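Long-range contacts in methane monooxygenase hydroxylase, MmoD (Methylosinus sporium, PDB 6D7K), which probably acts as a regulatory, inhibitory partner of the soluble methane monooxygenase hydroxylase, to which it binds as a small separate chain: residues D22-A27 with I40-E45; W36-L41 with K60-V65. All blocks are in the same frame, centred on the assembly; numbering follows the deposited sequence.

Contact 1: residues D22-A27 with I40-E45; sequences DARYEA and ILRDGE
Backbone hydrogen bonds knit the two strands together in antiparallel register. Glu26 and Leu41 form a hydrogen-bonded pair: Glu26 N gives to Leu41 O at 2.9 Å, and Leu41 N returns a nearly straight bond to Glu26 O at 2.7 Å (170° at the hydrogen). Beyond the non-hydrogen-bonded pair of Tyr25 and Arg42, Asp43 N reaches Arg24 O at 2.8 Å and carries the ladder into the turn. Within 22-27, Asp22 OD1 accepts from Arg24 N, closing an Asx turn, and on its syn lone pair from Tyr25 N, so that both bonds together form an Asx motif before the strand.

The side-chain polar contact centres on the Tyr25 hydroxyl. Arg42 runs alongside the ring with CG anti to its backbone N, and its chain bends at chi3 (-78°) so that NE donates to Tyr25 OH at 2.9 Å, close to the guanidinium plane. The hydroxyl is also hydrogen-bonded to Asp73, while Phe69 makes a cation-pi contact with Arg42.

Charge contacts gather around Arg24. Its guanidinium has Arg42 CG over one face, and its NH2 lies 3.4 Å from Arg42 NE, a meeting of like charges probably eased by the salt bridge from Arg24 to Asp73. Asp43 OD2 sits 3.3 Å from Arg24 NH1 but well out of the guanidinium plane, so this pairing is electrostatic rather than an aimed N-H bond.

Apolar packing is lighter: Ile40 CG1 meets Ala27 CB at 4.2 Å, on the face of Tyr25 and Arg42 that turns to helix 55-74. Glu26 and Leu41 occupy the other face. The arrangement is that of neighbouring strands in an antiparallel meander, with a type I' turn from Arg42 to Glu45 reversing the chain into the next strand.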
loop_
_atom_site.group_PDB
_atom_site.type_symbol
_atom_site.label_atom_id
_atom_site.label_comp_id
_atom_site.label_asym_id
_atom_site.label_seq_id
_atom_site.Cartn_x
_atom_site.Cartn_y
_atom_site.Cartn_z
ATOM N N ASP H 22 27.985 14.386 -5.765
ATOM C CA ASP H 22 28.217 15.532 -4.907
ATOM C C ASP H 22 27.854 15.109 -3.483
ATOM O O ASP H 22 27.680 13.917 -3.197
ATOM C CB ASP H 22 27.467 16.766 -5.431
ATOM C CG ASP H 22 25.956 16.611 -5.384
ATOM O OD1 ASP H 22 25.434 15.823 -4.560
ATOM O OD2 ASP H 22 25.281 17.297 -6.181
ATOM N N ALA H 23 27.766 16.083 -2.572
ATOM C CA ALA H 23 27.615 15.731 -1.159
ATOM C C ALA H 23 26.397 14.844 -0.917
ATOM O O ALA H 23 26.422 13.992 -0.021
ATOM C CB ALA H 23 27.521 16.991 -0.303
ATOM N N ARG H 24 25.335 15.021 -1.709
ATOM C CA ARG H 24 24.062 14.371 -1.464
ATOM C C ARG H 24 23.574 13.481 -2.596
ATOM O O ARG H 24 22.871 12.511 -2.317
ATOM C CB ARG H 24 22.977 15.420 -1.159
ATOM C CG ARG H 24 22.595 15.492 0.327
ATOM C CD ARG H 24 21.696 16.693 0.661
ATOM N NE ARG H 24 20.416 16.670 -0.045
ATOM C CZ ARG H 24 19.263 16.274 0.491
ATOM N NH1 ARG H 24 19.218 15.860 1.748
ATOM N NH2 ARG H 24 18.152 16.289 -0.236
ATOM N N TYR H 25 23.914 13.759 -3.853
ATOM C CA TYR H 25 23.356 13.011 -4.977
ATOM C C TYR H 25 24.427 12.208 -5.707
ATOM O O TYR H 25 25.580 12.626 -5.790
ATOM C CB TYR H 25 22.647 13.947 -5.942
ATOM C CG TYR H 25 21.367 14.523 -5.366
ATOM C CD1 TYR H 25 20.205 13.746 -5.277
ATOM C CD2 TYR H 25 21.312 15.834 -4.909
ATOM C CE1 TYR H 25 19.024 14.269 -4.754
ATOM C CE2 TYR H 25 20.134 16.366 -4.387
ATOM C CZ TYR H 25 18.997 15.580 -4.309
ATOM O OH TYR H 25 17.837 16.101 -3.778
ATOM N N GLU H 26 24.043 11.031 -6.197
ATOM C CA GLU H 26 24.848 10.259 -7.131
ATOM C C GLU H 26 23.963 9.815 -8.289
ATOM O O GLU H 26 22.762 9.592 -8.105
ATOM C CB GLU H 26 25.474 9.034 -6.469
ATOM C CG GLU H 26 26.483 9.382 -5.402
ATOM C CD GLU H 26 27.383 8.211 -5.034
ATOM O OE1 GLU H 26 26.862 7.201 -4.506
ATOM O OE2 GLU H 26 28.613 8.306 -5.282
ATOM N N ALA H 27 24.548 9.679 -9.484
ATOM C CA ALA H 27 23.806 9.133 -10.618
ATOM C C ALA H 27 24.691 8.197 -11.426
ATOM O O ALA H 27 25.845 8.519 -11.714
ATOM C CB ALA H 27 23.258 10.246 -11.514
ATOM N N ILE H 40 19.353 7.663 -10.010
ATOM C CA ILE H 40 19.785 8.760 -9.157
ATOM C C ILE H 40 19.602 8.334 -7.708
ATOM O O ILE H 40 18.554 7.780 -7.350
ATOM C CB ILE H 40 18.987 10.039 -9.453
ATOM C CG1 ILE H 40 19.116 10.408 -10.934
ATOM C CG2 ILE H 40 19.444 11.174 -8.527
ATOM C CD1 ILE H 40 18.232 11.591 -11.355
ATOM N N LEU H 41 20.616 8.580 -6.874
ATOM C CA LEU H 41 20.542 8.255 -5.450
ATOM C C LEU H 41 20.672 9.527 -4.638
ATOM O O LEU H 41 21.435 10.431 -4.996
ATOM C CB LEU H 41 21.614 7.263 -5.007
ATOM C CG LEU H 41 21.585 5.843 -5.573
ATOM C CD1 LEU H 41 21.580 5.862 -7.069
ATOM C CD2 LEU H 41 22.792 5.046 -5.087
ATOM N N ARG H 42 19.892 9.608 -3.564
ATOM C CA ARG H 42 19.971 10.706 -2.608
ATOM C C ARG H 42 20.405 10.123 -1.279
ATOM O O ARG H 42 19.797 9.166 -0.794
ATOM C CB ARG H 42 18.639 11.440 -2.461
ATOM C CG ARG H 42 18.763 12.695 -1.629
ATOM C CD ARG H 42 17.431 13.226 -1.150
ATOM N NE ARG H 42 16.702 13.933 -2.195
ATOM C CZ ARG H 42 15.594 13.468 -2.768
ATOM N NH1 ARG H 42 15.104 12.286 -2.379
ATOM N NH2 ARG H 42 14.974 14.175 -3.721
ATOM N N ASP H 43 21.462 10.691 -0.703
ATOM C CA ASP H 43 22.033 10.215 0.557
ATOM C C ASP H 43 22.184 8.694 0.542
ATOM O O ASP H 43 21.963 8.011 1.540
ATOM C CB ASP H 43 21.195 10.678 1.758
ATOM C CG ASP H 43 21.000 12.201 1.809
ATOM O OD1 ASP H 43 22.003 12.953 1.750
ATOM O OD2 ASP H 43 19.829 12.645 1.916
ATOM N N GLY H 44 22.537 8.148 -0.614
ATOM C CA GLY H 44 22.787 6.728 -0.737
ATOM C C GLY H 44 21.583 5.886 -1.084
ATOM O O GLY H 44 21.751 4.707 -1.416
ATOM N N GLU H 45 20.379 6.447 -1.036
ATOM C CA GLU H 45 19.154 5.695 -1.280
ATOM C C GLU H 45 18.636 5.941 -2.693
ATOM O O GLU H 45 18.670 7.069 -3.197
ATOM C CB GLU H 45 18.077 6.066 -0.254
#

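Contact 2: residues W36-L41 with K60-V65; sequences WRWEIL and KAVAHV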
loop_
_atom_site.group_PDB
_atom_site.type_symbol
_atom_site.label_atom_id
_atom_site.label_comp_id
_atom_site.label_asym_id
_atom_site.label_seq_id
_atom_site.Cartn_x
_atom_site.Cartn_y
_atom_site.Cartn_z
ATOM N N TRP H 36 20.230 3.129 -22.667
ATOM C CA TRP H 36 21.111 3.338 -21.544
ATOM C C TRP H 36 20.231 3.551 -20.323
ATOM O O TRP H 36 19.319 4.282 -20.378
ATOM C CB TRP H 36 22.033 4.532 -21.757
ATOM C CG TRP H 36 23.176 4.366 -22.645
ATOM C CD1 TRP H 36 23.146 4.297 -23.949
ATOM C CD2 TRP H 36 24.538 4.349 -22.287
ATOM N NE1 TRP H 36 24.369 4.200 -24.456
ATOM C CE2 TRP H 36 25.256 4.230 -23.439
ATOM C CE3 TRP H 36 25.221 4.398 -21.089
ATOM C CZ2 TRP H 36 26.607 4.168 -23.441
ATOM C CZ3 TRP H 36 26.527 4.322 -21.103
ATOM C CH2 TRP H 36 27.220 4.222 -22.256
ATOM N N ARG H 37 20.517 2.890 -19.224
ATOM C CA ARG H 37 19.736 2.993 -18.022
ATOM C C ARG H 37 20.382 3.805 -16.961
ATOM O O ARG H 37 21.433 3.546 -16.599
ATOM C CB ARG H 37 19.477 1.606 -17.476
ATOM C CG ARG H 37 18.142 1.429 -16.833
ATOM C CD ARG H 37 18.202 0.660 -15.546
ATOM N NE ARG H 37 18.003 -0.748 -15.781
ATOM C CZ ARG H 37 16.959 -1.456 -15.381
ATOM N NH1 ARG H 37 16.009 -0.910 -14.676
ATOM N NH2 ARG H 37 16.874 -2.722 -15.696
ATOM N N TRP H 38 19.711 4.777 -16.407
ATOM C CA TRP H 38 20.357 5.571 -15.385
ATOM C C TRP H 38 19.507 5.571 -14.119
ATOM O O TRP H 38 18.298 5.336 -14.161
ATOM C CB TRP H 38 20.612 7.005 -15.878
ATOM C CG TRP H 38 19.461 7.703 -16.574
ATOM C CD1 TRP H 38 19.277 7.837 -17.925
ATOM C CD2 TRP H 38 18.372 8.406 -15.958
ATOM N NE1 TRP H 38 18.138 8.566 -18.181
ATOM C CE2 TRP H 38 17.567 8.923 -16.988
ATOM C CE3 TRP H 38 17.998 8.640 -14.636
ATOM C CZ2 TRP H 38 16.422 9.653 -16.738
ATOM C CZ3 TRP H 38 16.858 9.368 -14.396
ATOM C CH2 TRP H 38 16.082 9.861 -15.439
ATOM N N GLU H 39 20.169 5.816 -12.981
ATOM C CA GLU H 39 19.520 5.931 -11.677
ATOM C C GLU H 39 20.149 7.070 -10.891
ATOM O O GLU H 39 21.329 7.393 -11.066
ATOM C CB GLU H 39 19.629 4.645 -10.868
ATOM C CG GLU H 39 20.898 3.915 -11.152
ATOM C CD GLU H 39 21.142 2.775 -10.187
ATOM O OE1 GLU H 39 22.189 2.088 -10.327
ATOM O OE2 GLU H 39 20.287 2.564 -9.296
ATOM N N ILE H 40 19.353 7.663 -10.010
ATOM C CA ILE H 40 19.785 8.760 -9.157
ATOM C C ILE H 40 19.602 8.334 -7.708
ATOM O O ILE H 40 18.554 7.780 -7.350
ATOM C CB ILE H 40 18.987 10.039 -9.453
ATOM C CG1 ILE H 40 19.116 10.408 -10.934
ATOM C CG2 ILE H 40 19.444 11.174 -8.527
ATOM C CD1 ILE H 40 18.232 11.591 -11.355
ATOM N N LEU H 41 20.616 8.580 -6.874
ATOM C CA LEU H 41 20.542 8.255 -5.450
ATOM C C LEU H 41 20.672 9.527 -4.638
ATOM O O LEU H 41 21.435 10.431 -4.996
ATOM C CB LEU H 41 21.614 7.263 -5.007
ATOM C CG LEU H 41 21.585 5.843 -5.573
ATOM C CD1 LEU H 41 21.580 5.862 -7.069
ATOM C CD2 LEU H 41 22.792 5.046 -5.087
ATOM N N LYS H 60 22.537 14.597 -19.679
ATOM C CA LYS H 60 21.613 15.720 -19.777
ATOM C C LYS H 60 20.329 15.429 -19.017
ATOM O O LYS H 60 19.806 16.300 -18.310
ATOM C CB LYS H 60 21.341 16.009 -21.253
ATOM C CG LYS H 60 22.568 16.500 -21.994
ATOM C CD LYS H 60 22.744 18.013 -21.810
ATOM C CE LYS H 60 21.385 18.743 -21.960
ATOM N NZ LYS H 60 21.381 20.213 -21.623
ATOM N N ALA H 61 19.833 14.190 -19.128
ATOM C CA ALA H 61 18.634 13.772 -18.417
ATOM C C ALA H 61 18.816 13.872 -16.905
ATOM O O ALA H 61 17.986 14.465 -16.203
ATOM C CB ALA H 61 18.289 12.338 -18.813
ATOM N N VAL H 62 19.895 13.269 -16.388
ATOM C CA VAL H 62 20.166 13.307 -14.955
ATOM C C VAL H 62 20.316 14.749 -14.494
ATOM O O VAL H 62 19.914 15.100 -13.371
ATOM C CB VAL H 62 21.410 12.451 -14.614
ATOM C CG1 VAL H 62 22.018 12.882 -13.285
ATOM C CG2 VAL H 62 21.069 10.954 -14.607
ATOM N N ALA H 63 20.865 15.617 -15.350
ATOM C CA ALA H 63 21.024 17.016 -14.954
ATOM C C ALA H 63 19.665 17.712 -14.827
ATOM O O ALA H 63 19.446 18.505 -13.903
ATOM C CB ALA H 63 21.945 17.749 -15.934
ATOM N N HIS H 64 18.733 17.424 -15.732
ATOM C CA HIS H 64 17.405 18.011 -15.617
ATOM C C HIS H 64 16.760 17.605 -14.300
ATOM O O HIS H 64 16.330 18.455 -13.512
ATOM C CB HIS H 64 16.527 17.570 -16.790
ATOM C CG HIS H 64 16.769 18.319 -18.064
ATOM N ND1 HIS H 64 16.938 19.686 -18.108
ATOM C CD2 HIS H 64 16.825 17.892 -19.351
ATOM C CE1 HIS H 64 17.112 20.064 -19.362
ATOM N NE2 HIS H 64 17.052 18.994 -20.134
ATOM N N VAL H 65 16.680 16.294 -14.050
ATOM C CA VAL H 65 16.003 15.789 -12.856
ATOM C C VAL H 65 16.661 16.314 -11.593
ATOM O O VAL H 65 15.980 16.594 -10.600
ATOM C CB VAL H 65 15.984 14.255 -12.845
ATOM C CG1 VAL H 65 15.263 13.780 -11.606
ATOM C CG2 VAL H 65 15.360 13.691 -14.115
#
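Trp38 leaves strand 36-41 on the side of the helix and shares this apolar contact about equally with Ile40. Its CG sits in the crowded position between the backbone N and the carbonyl carbon (chi1 47°). Starting at the root, Trp38 CB lies 4.2 Å from Val62 CG2, and the same methyl stays close along the inner part of the indole. It rests over one face, displaced toward the rim, and comes nearest at Trp38 CE3, 3.8 Å away. Around the NE1 side of the indole, across both rings, the partner changes: the Ala61 methyl approaches obliquely, with its CB 3.8 Å from Trp38 NE1 and 3.9 Å from Trp38 CZ2. At the far corner of the six-membered ring, CH2 meets Val65 CG2 at 4.1 Å. Three residues on one side of the helix thus line the indole from its root to its tip, and Val62 and Val65 each bring the methyl that stands anti to their own carbonyl carbon. The ring's single polar atom, NE1, also makes a weak hydrogen bond to Ser52 OG.

Ile40, two residues on and facing the same way, extends the surface. The extended chi2 of its side chain (174°) pushes CD1 out to Val65 CG1 at 3.7 Å, while its CG1 flanks Val62 CG2. An alanine in place of Trp38 would remove the indole that touches Ala61, Val62 and Val65, and would probably loosen the packing of the helix on this strand.

No hydrogen bond joins the two segments. Helix 60-65 runs 28° from the strand direction, with the axes 9.6 Å apart at closest approach, so the helix segment runs roughly along the strand, on one face of the sheet. Ala61 also touches strand 45-52, Val62 reaches over to Ala27 of strand 25-31, and Leu66 lies against Ile40, which places this contact in the buried core between the four-stranded sheet and its covering helix.

From the N terminus, strand 17-21 turns at Asp22 into strand 25-31, and the chain then doubles back through strand 36-42. Contact 1 closes this hairpin at the end remote from its connecting loop. Contact 2 opens before contact 1 has finished: it starts on strand 36-42, and the chain must pass through strand 45-52 before helix 55-74 closes the larger loop. The two spans therefore overlap in a staggered way rather than nest, sharing Ile40 and Leu41. Their centres are about 11 Å apart, and they touch where Ala27 packs on Val62. Contact 1 ties strand to strand within the sheet, whereas contact 2 fastens the helix onto it.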